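Local coordinates for CBS domain-containing protein (Agrobacterium tumefaciens, PDB 3FHM) that is of uncharacterized function but binds NADH and AMP through its paired CBS domains and probably acts as a nucleotide-responsive module, at residues Arg35-Asp43 with His56-Thr64. Numbering follows the deposited sequence.
With NAI (1,4-dihydronicotinamide adenine dinucleotide), chain F.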
loop_
_atom_site.group_PDB
_atom_site.type_symbol
_atom_site.label_atom_id
_atom_site.label_comp_id
_atom_site.label_asym_id
_atom_site.label_seq_id
_atom_site.Cartn_x
_atom_site.Cartn_y
_atom_site.Cartn_z
ATOM N N ARG A 35 -17.865 -0.919 9.387
ATOM C CA ARG A 35 -17.961 0.557 9.322
ATOM C C ARG A 35 -16.951 1.343 10.167
ATOM O O ARG A 35 -16.894 2.566 10.091
ATOM C CB ARG A 35 -19.412 1.057 9.496
ATOM C CG ARG A 35 -19.910 1.732 8.202
ATOM C CD ARG A 35 -21.422 1.882 8.104
ATOM N NE ARG A 35 -21.978 0.556 7.889
ATOM C CZ ARG A 35 -22.565 0.152 6.767
ATOM N NH1 ARG A 35 -22.732 0.971 5.744
ATOM N NH2 ARG A 35 -22.999 -1.090 6.673
ATOM N N ASP A 36 -16.137 0.635 10.939
ATOM C CA ASP A 36 -15.206 1.291 11.846
ATOM C C ASP A 36 -14.016 1.971 11.199
ATOM O O ASP A 36 -13.578 1.547 10.136
ATOM C CB ASP A 36 -14.770 0.367 12.957
ATOM C CG ASP A 36 -15.529 0.679 14.275
ATOM O OD1 ASP A 36 -16.364 -0.176 14.697
ATOM O OD2 ASP A 36 -15.331 1.798 14.863
ATOM N N VAL A 37 -13.541 3.071 11.784
ATOM C CA VAL A 37 -12.274 3.670 11.322
ATOM C C VAL A 37 -11.239 3.837 12.431
ATOM O O VAL A 37 -11.553 4.429 13.472
ATOM C CB VAL A 37 -12.428 5.057 10.672
ATOM C CG1 VAL A 37 -11.235 5.322 9.770
ATOM C CG2 VAL A 37 -13.722 5.169 9.882
ATOM N N VAL A 38 -10.012 3.343 12.206
ATOM C CA VAL A 38 -8.939 3.608 13.148
ATOM C C VAL A 38 -8.310 4.985 12.961
ATOM O O VAL A 38 -7.972 5.404 11.846
ATOM C CB VAL A 38 -7.836 2.559 13.167
ATOM C CG1 VAL A 38 -7.154 2.569 14.548
ATOM C CG2 VAL A 38 -8.417 1.166 12.911
ATOM N N THR A 39 -8.172 5.675 14.088
ATOM C CA THR A 39 -7.687 7.018 14.098
ATOM C C THR A 39 -6.576 7.223 15.147
ATOM O O THR A 39 -6.506 6.539 16.168
ATOM C CB THR A 39 -8.826 7.965 14.396
ATOM O OG1 THR A 39 -9.372 7.632 15.663
ATOM C CG2 THR A 39 -9.919 7.794 13.392
ATOM N N VAL A 40 -5.698 8.189 14.846
ATOM C CA VAL A 40 -4.784 8.855 15.800
ATOM C C VAL A 40 -5.035 10.403 15.893
ATOM O O VAL A 40 -5.492 11.005 14.925
ATOM C CB VAL A 40 -3.323 8.564 15.350
ATOM C CG1 VAL A 40 -3.003 7.029 15.499
ATOM C CG2 VAL A 40 -3.050 9.088 13.872
ATOM N N GLY A 41 -4.757 11.007 17.061
ATOM C CA GLY A 41 -4.703 12.489 17.236
ATOM C C GLY A 41 -3.442 13.156 16.643
ATOM O O GLY A 41 -2.478 12.472 16.314
ATOM N N PRO A 42 -3.416 14.504 16.534
ATOM C CA PRO A 42 -2.390 15.173 15.697
ATOM C C PRO A 42 -1.025 15.301 16.332
ATOM O O PRO A 42 -0.061 15.652 15.625
ATOM C CB PRO A 42 -2.950 16.595 15.466
ATOM C CG PRO A 42 -4.149 16.754 16.396
ATOM C CD PRO A 42 -4.300 15.473 17.220
ATOM N N ASP A 43 -0.953 15.055 17.649
ATOM C CA ASP A 43 0.249 15.335 18.428
ATOM C C ASP A 43 1.079 14.103 18.739
ATOM O O ASP A 43 2.260 14.228 19.104
ATOM C CB ASP A 43 -0.132 16.137 19.640
ATOM C CG ASP A 43 -0.614 17.554 19.260
ATOM O OD1 ASP A 43 -0.547 17.934 18.057
ATOM O OD2 ASP A 43 -1.052 18.288 20.174
ATOM N N HIS A 56 -2.771 -2.766 14.379
ATOM C CA HIS A 56 -4.077 -2.968 13.731
ATOM C C HIS A 56 -3.982 -3.657 12.340
ATOM O O HIS A 56 -5.025 -3.907 11.719
ATOM C CB HIS A 56 -4.871 -1.649 13.617
ATOM C CG HIS A 56 -5.364 -1.097 14.928
ATOM N ND1 HIS A 56 -6.619 -1.369 15.428
ATOM C CD2 HIS A 56 -4.778 -0.269 15.829
ATOM C CE1 HIS A 56 -6.773 -0.764 16.591
ATOM N NE2 HIS A 56 -5.674 -0.088 16.855
ATOM N N LYS A 57 -2.748 -3.966 11.875
ATOM C CA LYS A 57 -2.485 -4.513 10.539
ATOM C C LYS A 57 -3.124 -3.686 9.440
ATOM O O LYS A 57 -3.716 -4.240 8.544
ATOM C CB LYS A 57 -3.040 -5.933 10.427
ATOM C CG LYS A 57 -2.125 -6.999 10.832
ATOM C CD LYS A 57 -2.837 -8.314 10.698
ATOM C CE LYS A 57 -1.940 -9.421 11.267
ATOM N NZ LYS A 57 -0.803 -9.818 10.322
ATOM N N ILE A 58 -3.041 -2.372 9.494
ATOM C CA ILE A 58 -3.559 -1.555 8.390
ATOM C C ILE A 58 -2.505 -0.640 7.743
ATOM O O ILE A 58 -1.457 -0.504 8.261
ATOM C CB ILE A 58 -4.835 -0.805 8.833
ATOM C CG1 ILE A 58 -4.522 0.243 9.927
ATOM C CG2 ILE A 58 -5.816 -1.797 9.284
ATOM C CD1 ILE A 58 -5.662 0.484 10.952
ATOM N N GLY A 59 -2.777 -0.062 6.594
ATOM C CA GLY A 59 -1.819 0.802 5.943
ATOM C C GLY A 59 -2.032 2.303 6.134
ATOM O O GLY A 59 -1.217 3.102 5.657
ATOM N N ALA A 60 -3.100 2.689 6.837
ATOM C CA ALA A 60 -3.565 4.027 6.903
ATOM C C ALA A 60 -4.187 4.318 8.266
ATOM O O ALA A 60 -4.737 3.428 8.932
ATOM C CB ALA A 60 -4.587 4.225 5.874
ATOM N N VAL A 61 -4.070 5.573 8.699
ATOM C CA VAL A 61 -4.785 6.066 9.860
ATOM C C VAL A 61 -5.243 7.490 9.579
ATOM O O VAL A 61 -4.523 8.279 8.932
ATOM C CB VAL A 61 -4.039 5.938 11.258
ATOM C CG1 VAL A 61 -4.105 4.473 11.815
ATOM C CG2 VAL A 61 -2.676 6.453 11.251
ATOM N N VAL A 62 -6.459 7.805 10.011
ATOM C CA VAL A 62 -7.031 9.129 9.787
ATOM C C VAL A 62 -6.709 9.994 11.012
ATOM O O VAL A 62 -6.913 9.549 12.170
ATOM C CB VAL A 62 -8.592 9.061 9.540
ATOM C CG1 VAL A 62 -9.178 10.386 9.214
ATOM C CG2 VAL A 62 -8.899 8.106 8.423
ATOM N N VAL A 63 -6.196 11.200 10.744
ATOM C CA VAL A 63 -5.877 12.176 11.786
ATOM C C VAL A 63 -7.074 13.062 12.140
ATOM O O VAL A 63 -7.487 13.920 11.342
ATOM C CB VAL A 63 -4.682 13.149 11.433
ATOM C CG1 VAL A 63 -4.101 13.770 12.690
ATOM C CG2 VAL A 63 -3.606 12.438 10.689
ATOM N N THR A 64 -7.581 12.891 13.365
ATOM C CA THR A 64 -8.723 13.629 13.904
ATOM C C THR A 64 -8.325 14.483 15.136
ATOM O O THR A 64 -7.439 14.090 15.893
ATOM C CB THR A 64 -9.877 12.649 14.374
ATOM O OG1 THR A 64 -9.522 12.010 15.605
ATOM C CG2 THR A 64 -10.187 11.601 13.358
HETATM P PA NAI F . -4.558 -1.969 4.134
HETATM O O1A NAI F . -3.653 -3.064 4.539
HETATM O O2A NAI F . -4.341 -0.509 4.493
HETATM O O5B NAI F . -6.009 -2.263 4.692
HETATM C C5B NAI F . -6.394 -3.587 5.143
HETATM C C4B NAI F . -7.830 -3.541 5.587
HETATM O O4B NAI F . -8.005 -2.622 6.658
HETATM C C3B NAI F . -8.619 -2.982 4.447
HETATM O O3B NAI F . -9.811 -3.792 4.446
HETATM C C2B NAI F . -8.976 -1.589 4.834
HETATM O O2B NAI F . -10.347 -1.509 4.631
HETATM C C1B NAI F . -8.884 -1.586 6.317
HETATM N N9A NAI F . -8.413 -0.292 6.851
HETATM C C8A NAI F . -7.398 0.453 6.378
HETATM N N7A NAI F . -7.281 1.583 7.116
HETATM C C5A NAI F . -8.200 1.553 8.077
HETATM C C6A NAI F . -8.586 2.421 9.198
HETATM N N6A NAI F . -7.918 3.580 9.414
HETATM N N1A NAI F . -9.616 2.048 9.998
HETATM C C2A NAI F . -10.268 0.899 9.769
HETATM N N3A NAI F . -9.926 0.067 8.776
HETATM C C4A NAI F . -8.934 0.331 7.906
HETATM O O3 NAI F . -4.964 -1.882 2.582
HETATM P PN NAI F . -4.620 -2.777 1.262
HETATM O O1N NAI F . -3.521 -2.330 0.342
HETATM O O2N NAI F . -5.982 -2.751 0.667
HETATM O O5D NAI F . -4.224 -4.233 1.830
HETATM C C5D NAI F . -2.911 -4.774 2.031
HETATM C C4D NAI F . -2.942 -6.199 1.493
HETATM O O4D NAI F . -4.021 -6.924 2.125
HETATM C C3D NAI F . -3.233 -6.191 -0.039
HETATM O O3D NAI F . -2.416 -7.135 -0.743
HETATM C C2D NAI F . -4.675 -6.653 -0.222
HETATM O O2D NAI F . -4.903 -7.341 -1.471
HETATM C C1D NAI F . -4.866 -7.469 1.074
HETATM N N1N NAI F . -6.219 -7.366 1.520
HETATM C C2N NAI F . -6.863 -8.531 1.734
HETATM C C3N NAI F . -8.209 -8.531 2.155
HETATM C C7N NAI F . -8.866 -9.873 2.421
HETATM O O7N NAI F . -10.037 -9.929 2.837
HETATM N N7N NAI F . -8.113 -10.969 2.247
HETATM C C4N NAI F . -8.887 -7.306 2.354
HETATM C C5N NAI F . -8.194 -6.100 2.096
HETATM C C6N NAI F . -6.824 -6.141 1.676
#
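Val40 sits in the middle of the parallel pairing: its N donates to Val62 O (3.2 Å), and Val40 O takes the N-H of Thr64 at 3.2 Å, fairly straight at 159°. The first bond, Val62 N to Val38 O, is weak. The tight part lies toward helix 46-56, where buried Val40 and Val61 meet CG2 to CG2 at 3.7 Å, crossing at about a right angle, with Thr52 and Leu53 of the helix against them. At the solvent side, Val38 spreads its two methyls: CG1, anti to the backbone N (chi1 -154°), sits over the centre of one face of the exposed His56 ring as a CH-pi contact, while CG2 touches Ile58 CD1. On the face of Thr39 and Val62, Thr39 and Thr64 are partly exposed, whereas Val62 is buried, its CG2 against Val37 CG1. Ahead of the strands, where the two segments splay apart, the adenine of NADH lies between them. Val38 N donates to N1A of the nucleotide almost in line (174°), and the adenine amino N6A donates to Val38 O, with a weak second bond to Ala60 O. Gly59 N donates a hydrogen bond to phosphate oxygen O2A (2.7 Å). This is the beta-alpha-beta unit of a CBS domain, its backbone reading adenine at the nucleotide site.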